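Local coordinates for RavA (Legionella pneumophila str. Paris, PDB 6WO6), which is a Legionella pneumophila effector, probably delivered into the host cell during infection and linked to cell invasion, at residues Phe80-Ile92 / Leu115-Leu127. The protein carries 2 engineered substitutions. Numbering follows the deposited sequence.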
# COMPACT_ATOMS: atom_id res chain seq x y z
N PHE A 80 -17.75 29.02 -11.53
CA PHE A 80 -17.15 27.84 -12.13
C PHE A 80 -15.69 27.67 -11.70
O PHE A 80 -15.26 26.57 -11.33
CB PHE A 80 -17.24 27.91 -13.65
CG PHE A 80 -18.63 27.73 -14.19
CD1 PHE A 80 -19.49 28.81 -14.31
CD2 PHE A 80 -19.08 26.48 -14.58
CE1 PHE A 80 -20.77 28.65 -14.80
CE2 PHE A 80 -20.36 26.31 -15.08
CZ PHE A 80 -21.21 27.40 -15.19
N LEU A 81 -14.92 28.77 -11.73
CA LEU A 81 -13.51 28.67 -11.39
C LEU A 81 -13.31 28.28 -9.93
O LEU A 81 -12.44 27.46 -9.61
CB LEU A 81 -12.80 29.99 -11.70
CG LEU A 81 -11.27 29.89 -11.69
CD1 LEU A 81 -10.82 28.84 -12.69
CD2 LEU A 81 -10.62 31.23 -11.97
N PHE A 82 -14.13 28.83 -9.03
CA PHE A 82 -13.98 28.50 -7.62
C PHE A 82 -14.38 27.05 -7.35
O PHE A 82 -13.72 26.35 -6.58
CB PHE A 82 -14.81 29.45 -6.75
CG PHE A 82 -14.50 29.33 -5.29
CD1 PHE A 82 -13.32 29.85 -4.78
CD2 PHE A 82 -15.38 28.71 -4.42
CE1 PHE A 82 -13.02 29.74 -3.43
CE2 PHE A 82 -15.10 28.61 -3.07
CZ PHE A 82 -13.91 29.12 -2.58
N GLN A 83 -15.46 26.57 -7.99
CA GLN A 83 -15.84 25.17 -7.82
C GLN A 83 -14.76 24.23 -8.35
O GLN A 83 -14.48 23.19 -7.74
CB GLN A 83 -17.18 24.91 -8.51
CG GLN A 83 -18.37 25.52 -7.79
CD GLN A 83 -19.68 25.31 -8.54
OE1 GLN A 83 -20.46 24.42 -8.22
NE2 GLN A 83 -19.91 26.14 -9.55
N ALA A 84 -14.13 24.59 -9.47
CA ALA A 84 -13.06 23.76 -10.02
C ALA A 84 -11.86 23.73 -9.08
O ALA A 84 -11.26 22.66 -8.84
CB ALA A 84 -12.66 24.26 -11.40
N TYR A 85 -11.47 24.89 -8.55
CA TYR A 85 -10.40 24.93 -7.55
C TYR A 85 -10.75 24.07 -6.35
O TYR A 85 -9.89 23.39 -5.79
CB TYR A 85 -10.11 26.36 -7.11
CG TYR A 85 -9.26 26.43 -5.85
CD1 TYR A 85 -7.88 26.28 -5.92
CD2 TYR A 85 -9.84 26.63 -4.60
CE1 TYR A 85 -7.10 26.34 -4.78
CE2 TYR A 85 -9.06 26.68 -3.46
CZ TYR A 85 -7.69 26.53 -3.55
OH TYR A 85 -6.92 26.59 -2.41
N GLN A 86 -12.02 24.10 -5.92
CA GLN A 86 -12.44 23.28 -4.79
C GLN A 86 -12.24 21.80 -5.08
O GLN A 86 -11.71 21.05 -4.25
CB GLN A 86 -13.91 23.57 -4.45
CG GLN A 86 -14.14 24.88 -3.74
CD GLN A 86 -13.67 24.85 -2.30
OE1 GLN A 86 -14.37 24.35 -1.42
NE2 GLN A 86 -12.48 25.37 -2.05
N VAL A 87 -12.67 21.36 -6.27
CA VAL A 87 -12.50 19.96 -6.66
C VAL A 87 -11.03 19.56 -6.59
O VAL A 87 -10.66 18.58 -5.93
CB VAL A 87 -13.08 19.72 -8.06
CG1 VAL A 87 -12.73 18.32 -8.54
CG2 VAL A 87 -14.59 19.92 -8.05
N LYS A 88 -10.16 20.33 -7.26
CA LYS A 88 -8.76 19.95 -7.31
C LYS A 88 -8.10 20.02 -5.93
O LYS A 88 -7.30 19.14 -5.58
CB LYS A 88 -7.99 20.81 -8.31
CG LYS A 88 -6.50 20.52 -8.33
CD LYS A 88 -5.91 20.62 -9.73
CE LYS A 88 -4.39 20.43 -9.70
NZ LYS A 88 -3.79 20.54 -11.05
N LYS A 89 -8.43 21.03 -5.13
CA LYS A 89 -7.84 21.17 -3.81
C LYS A 89 -8.23 20.01 -2.91
O LYS A 89 -7.38 19.41 -2.24
CB LYS A 89 -8.26 22.50 -3.19
CG LYS A 89 -7.71 22.75 -1.79
CD LYS A 89 -6.19 22.84 -1.82
CE LYS A 89 -5.57 21.92 -0.78
NZ LYS A 89 -4.12 21.67 -1.06
N ARG A 90 -9.52 19.65 -2.90
CA ARG A 90 -9.97 18.57 -2.04
C ARG A 90 -9.43 17.22 -2.50
O ARG A 90 -9.19 16.34 -1.66
CB ARG A 90 -11.50 18.54 -1.99
CG ARG A 90 -12.10 19.75 -1.30
CD ARG A 90 -13.61 19.67 -1.25
NE ARG A 90 -14.18 20.90 -0.72
CZ ARG A 90 -15.49 21.11 -0.56
NH1 ARG A 90 -16.35 20.17 -0.90
NH2 ARG A 90 -15.92 22.26 -0.06
N ILE A 91 -9.22 17.02 -3.80
CA ILE A 91 -8.65 15.76 -4.24
C ILE A 91 -7.16 15.70 -3.92
O ILE A 91 -6.66 14.68 -3.42
CB ILE A 91 -8.91 15.54 -5.74
CG1 ILE A 91 -10.39 15.20 -5.97
CG2 ILE A 91 -8.02 14.43 -6.28
CD1 ILE A 91 -10.77 15.08 -7.43
N ILE A 92 -6.42 16.78 -4.17
CA ILE A 92 -4.98 16.76 -3.99
C ILE A 92 -4.61 16.75 -2.50
O ILE A 92 -3.57 16.20 -2.12
CB ILE A 92 -4.34 17.94 -4.74
CG1 ILE A 92 -4.07 17.54 -6.20
CG2 ILE A 92 -3.07 18.44 -4.06
CD1 ILE A 92 -3.26 16.27 -6.33
N LEU A 115 -21.08 18.57 -6.55
CA LEU A 115 -19.83 19.22 -6.92
C LEU A 115 -18.97 18.29 -7.78
O LEU A 115 -18.44 18.70 -8.82
CB LEU A 115 -19.06 19.66 -5.67
CG LEU A 115 -17.68 20.27 -5.93
CD1 LEU A 115 -17.79 21.49 -6.82
CD2 LEU A 115 -16.98 20.62 -4.62
N PHE A 116 -18.82 17.04 -7.35
CA PHE A 116 -18.08 16.04 -8.11
C PHE A 116 -18.93 15.35 -9.17
O PHE A 116 -18.43 14.47 -9.87
CB PHE A 116 -17.47 15.01 -7.17
CG PHE A 116 -16.32 15.54 -6.35
CD1 PHE A 116 -16.56 16.24 -5.18
CD2 PHE A 116 -15.01 15.36 -6.77
CE1 PHE A 116 -15.51 16.74 -4.44
CE2 PHE A 116 -13.96 15.86 -6.02
CZ PHE A 116 -14.21 16.55 -4.86
N ASN A 117 -20.21 15.71 -9.29
CA ASN A 117 -21.05 15.25 -10.39
C ASN A 117 -21.01 16.21 -11.57
O ASN A 117 -20.98 15.78 -12.72
CB ASN A 117 -22.49 15.07 -9.90
CG ASN A 117 -23.39 14.46 -10.96
OD1 ASN A 117 -22.96 13.64 -11.76
ND2 ASN A 117 -24.66 14.88 -10.96
N ASN A 118 -21.02 17.52 -11.29
CA ASN A 118 -20.88 18.51 -12.36
C ASN A 118 -19.47 18.52 -12.91
O ASN A 118 -19.27 18.59 -14.13
CB ASN A 118 -21.26 19.90 -11.83
CG ASN A 118 -22.72 20.00 -11.44
OD1 ASN A 118 -23.60 19.49 -12.14
ND2 ASN A 118 -22.99 20.65 -10.32
N PHE A 119 -18.47 18.45 -12.03
CA PHE A 119 -17.06 18.47 -12.42
C PHE A 119 -16.45 17.07 -12.39
O PHE A 119 -15.32 16.89 -11.94
CB PHE A 119 -16.27 19.41 -11.52
CG PHE A 119 -16.67 20.85 -11.64
CD1 PHE A 119 -17.73 21.36 -10.90
CD2 PHE A 119 -15.99 21.71 -12.49
CE1 PHE A 119 -18.10 22.69 -11.01
CE2 PHE A 119 -16.35 23.04 -12.60
CZ PHE A 119 -17.41 23.53 -11.86
N ASN A 120 -17.19 16.07 -12.86
CA ASN A 120 -16.69 14.70 -12.79
C ASN A 120 -15.54 14.47 -13.75
O ASN A 120 -14.57 13.77 -13.42
CB ASN A 120 -17.83 13.71 -13.06
CG ASN A 120 -17.47 12.29 -12.66
OD1 ASN A 120 -16.98 11.51 -13.47
ND2 ASN A 120 -17.72 11.96 -11.40
N LYS A 121 -15.61 15.04 -14.96
CA LYS A 121 -14.49 14.96 -15.88
C LYS A 121 -13.24 15.59 -15.28
O LYS A 121 -12.14 15.03 -15.38
CB LYS A 121 -14.84 15.64 -17.21
CG LYS A 121 -16.12 15.11 -17.86
N LEU A 122 -13.39 16.75 -14.63
CA LEU A 122 -12.26 17.38 -13.96
C LEU A 122 -11.73 16.51 -12.83
O LEU A 122 -10.51 16.42 -12.63
CB LEU A 122 -12.67 18.76 -13.43
CG LEU A 122 -11.62 19.42 -12.54
CD1 LEU A 122 -10.39 19.81 -13.35
CD2 LEU A 122 -12.19 20.63 -11.82
N ALA A 123 -12.62 15.88 -12.07
CA ALA A 123 -12.19 14.99 -11.00
C ALA A 123 -11.36 13.84 -11.54
O ALA A 123 -10.28 13.53 -11.02
CB ALA A 123 -13.40 14.46 -10.23
N ILE A 124 -11.84 13.20 -12.61
CA ILE A 124 -11.11 12.08 -13.20
C ILE A 124 -9.77 12.54 -13.77
O ILE A 124 -8.77 11.82 -13.70
CB ILE A 124 -11.97 11.39 -14.27
CG1 ILE A 124 -13.28 10.88 -13.66
CG2 ILE A 124 -11.21 10.25 -14.92
CD1 ILE A 124 -13.08 9.91 -12.52
N ASP A 125 -9.73 13.76 -14.32
CA ASP A 125 -8.48 14.27 -14.88
C ASP A 125 -7.47 14.58 -13.78
O ASP A 125 -6.27 14.37 -13.96
CB ASP A 125 -8.75 15.51 -15.73
CG ASP A 125 -9.50 15.18 -17.01
OD1 ASP A 125 -9.35 14.04 -17.50
OD2 ASP A 125 -10.24 16.05 -17.51
N VAL A 126 -7.93 15.10 -12.64
CA VAL A 126 -7.04 15.32 -11.51
C VAL A 126 -6.55 13.99 -10.95
O VAL A 126 -5.39 13.85 -10.55
CB VAL A 126 -7.72 16.17 -10.43
CG1 VAL A 126 -6.85 16.29 -9.20
CG2 VAL A 126 -8.03 17.56 -10.97
N LEU A 127 -7.43 12.98 -10.94
CA LEU A 127 -7.04 11.67 -10.43
C LEU A 127 -6.07 10.96 -11.36
O LEU A 127 -5.32 10.08 -10.91
CB LEU A 127 -8.29 10.80 -10.22
CG LEU A 127 -9.18 11.17 -9.04
CD1 LEU A 127 -10.48 10.39 -9.08
CD2 LEU A 127 -8.45 10.93 -7.73
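V87 and I91 of helix 77-92 are knobs in a helix-packing contact within the N-terminal part of this elongated, all-helical chain. The partner is the kinked pair of helices 115-118 and 120-127. Segments 80-92 and 120-127 run in roughly the same direction, with axes 9.7 Å apart and a crossing angle of -36°. V87 sits among L115, F116, L122 and A123. V87 CG1, anti to the backbone N (chi1 172°), meets F116 CE2 at 3.7 Å, while CG2 lies 3.8 Å from L115 CG. One turn on, I91 fills the next hole, made by F116, A123, V126 and L127. I91 CD1 lies in the plane of the F116 ring and meets its edge at CE2, 3.6 Å away. The other branch, I91 CG2, touches V126 CG1 at 3.7 Å and L127 CD2. L115 is a knob in return, set among Q83, Q86, V87 and R90.

At the break between the two short helices, F119 lays its ring against helix 77-92. Q83 CB is 3.5 Å from F119 CE1, and the backbone N of A84 lies over one ring face, offset toward the rim. The Q83 amide is turned 71° from that ring. Across this break N120 ND2 donates to F116 O at 3.0 Å. F158 covers F116, A123 and L127, and F111 stacks on F116. L42 touches F119 from helix 38-51. K88 CD touches V126, while its NZ bonds to the carbonyls of V49 and C52. Contact between the segments is largely buried van der Waals packing, set by the fit of V87, I91 and L115, not directional bonds.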